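Local coordinates for uncharacterized protein (Xanthomonas axonopodis pv. citri, PDB 3OV5) that forms part of the outer-membrane type IV secretion machinery as the VirB7 component, combining a VirB7 motif with an N0 domain, at residues K16-L19 with E20-A23. Residues are numbered along the deposited sequence; the frame is centred on the assembly and turned at random.
Sequences KTML and ERWA
Met18 and Trp22, one helical turn apart, run side by side and show how an i, i+4 pair can build a Met-aromatic contact. The methyl CE of Met18 sits over one face of the Trp22 indole, displaced toward its rim, and makes a CH-pi contact 4.1 Å from the centroid of the Trp22 six-membered ring. Met18 SD lies 4.6 Å from the centroid of the Trp22 five-membered ring, off to an oblique side. The Met18 side chain runs out straight, with CG anti to the backbone N (chi1 -176°), and bends only at chi3 (71°), which folds the methyl onto the ring. Leu19 adds CD2 at 3.6 Å from Trp22 CE3, arriving at a slant to the ring. On the outer flank Glu20 slants across Lys16, its OE1 3.8 Å from Lys16 CG; Lys16 NZ stays 4.8 Å from Glu20 OE1, a distance at which opposite charges would still be expected to attract.

Four successive i to i+4 backbone bonds set this spacing; Trp22 N to Met18 O, at 2.9 Å, is nearly straight (167°). Further out, the carbonyl of Gln7 accepts the indole NE1-H and helps fix the ring's rotation, Tyr6 meets the ring edge-to-face, and Arg21 forms salt bridges with Asp12 and Asp25. Leu59 of helix 52-63 touches Met18, Leu19 and Trp22, and Leu77 of strand 76-81 touches Leu19, Trp22 and Ala23. The result is an amphipathic helix packed into the alpha/beta core of a secretin-type N0 domain.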
# COMPACT_ATOMS: atom_id res chain seq x y z
N LYS A 16 4.33 -4.72 3.22
CA LYS A 16 4.68 -5.40 1.98
C LYS A 16 3.72 -6.55 1.71
O LYS A 16 3.34 -6.76 0.56
CB LYS A 16 6.13 -5.89 2.02
CG LYS A 16 6.60 -6.45 0.68
CD LYS A 16 8.07 -6.89 0.74
CE LYS A 16 8.28 -8.03 1.68
NZ LYS A 16 9.70 -8.51 1.67
N THR A 17 3.41 -7.34 2.74
CA THR A 17 2.58 -8.52 2.49
C THR A 17 1.13 -8.13 2.18
O THR A 17 0.48 -8.80 1.35
CB THR A 17 2.72 -9.55 3.61
OG1 THR A 17 2.32 -9.03 4.85
CG2 THR A 17 4.15 -10.12 3.65
N MET A 18 0.61 -7.08 2.82
CA MET A 18 -0.71 -6.59 2.44
C MET A 18 -0.70 -6.17 0.99
O MET A 18 -1.60 -6.49 0.21
CB MET A 18 -1.15 -5.43 3.33
CG MET A 18 -2.57 -4.98 3.01
SD MET A 18 -3.12 -3.61 4.03
CE MET A 18 -2.10 -2.29 3.33
N LEU A 19 0.32 -5.40 0.61
CA LEU A 19 0.40 -4.92 -0.77
C LEU A 19 0.61 -6.07 -1.76
O LEU A 19 0.16 -5.98 -2.89
CB LEU A 19 1.48 -3.86 -0.89
CG LEU A 19 1.06 -2.51 -0.30
CD1 LEU A 19 2.27 -1.59 -0.25
CD2 LEU A 19 -0.06 -1.90 -1.11
N GLU A 20 1.33 -7.13 -1.39
CA GLU A 20 1.44 -8.28 -2.26
C GLU A 20 0.04 -8.83 -2.56
O GLU A 20 -0.26 -9.20 -3.70
CB GLU A 20 2.29 -9.39 -1.61
CG GLU A 20 3.75 -9.10 -1.61
CD GLU A 20 4.55 -10.07 -0.76
OE1 GLU A 20 5.80 -9.91 -0.77
OE2 GLU A 20 3.98 -10.95 -0.09
N ARG A 21 -0.82 -8.87 -1.53
CA ARG A 21 -2.19 -9.33 -1.73
C ARG A 21 -2.97 -8.35 -2.60
O ARG A 21 -3.67 -8.77 -3.55
CB ARG A 21 -2.87 -9.63 -0.41
CG ARG A 21 -4.26 -10.20 -0.61
CD ARG A 21 -4.96 -10.58 0.71
NE ARG A 21 -5.14 -9.40 1.55
CZ ARG A 21 -6.05 -8.46 1.32
NH1 ARG A 21 -6.98 -8.61 0.39
NH2 ARG A 21 -6.03 -7.35 2.05
N TRP A 22 -2.93 -7.04 -2.29
CA TRP A 22 -3.64 -6.09 -3.14
C TRP A 22 -3.20 -6.22 -4.59
O TRP A 22 -4.01 -6.14 -5.51
CB TRP A 22 -3.40 -4.66 -2.68
CG TRP A 22 -4.04 -4.28 -1.37
CD1 TRP A 22 -4.69 -5.08 -0.45
CD2 TRP A 22 -4.08 -2.95 -0.83
NE1 TRP A 22 -5.12 -4.32 0.63
CE2 TRP A 22 -4.76 -3.01 0.42
CE3 TRP A 22 -3.62 -1.71 -1.29
CZ2 TRP A 22 -4.98 -1.87 1.20
CZ3 TRP A 22 -3.84 -0.58 -0.51
CH2 TRP A 22 -4.50 -0.68 0.71
N ALA A 23 -1.89 -6.40 -4.81
CA ALA A 23 -1.34 -6.51 -6.16
C ALA A 23 -1.87 -7.79 -6.84
O ALA A 23 -2.38 -7.77 -7.97
CB ALA A 23 0.17 -6.51 -6.14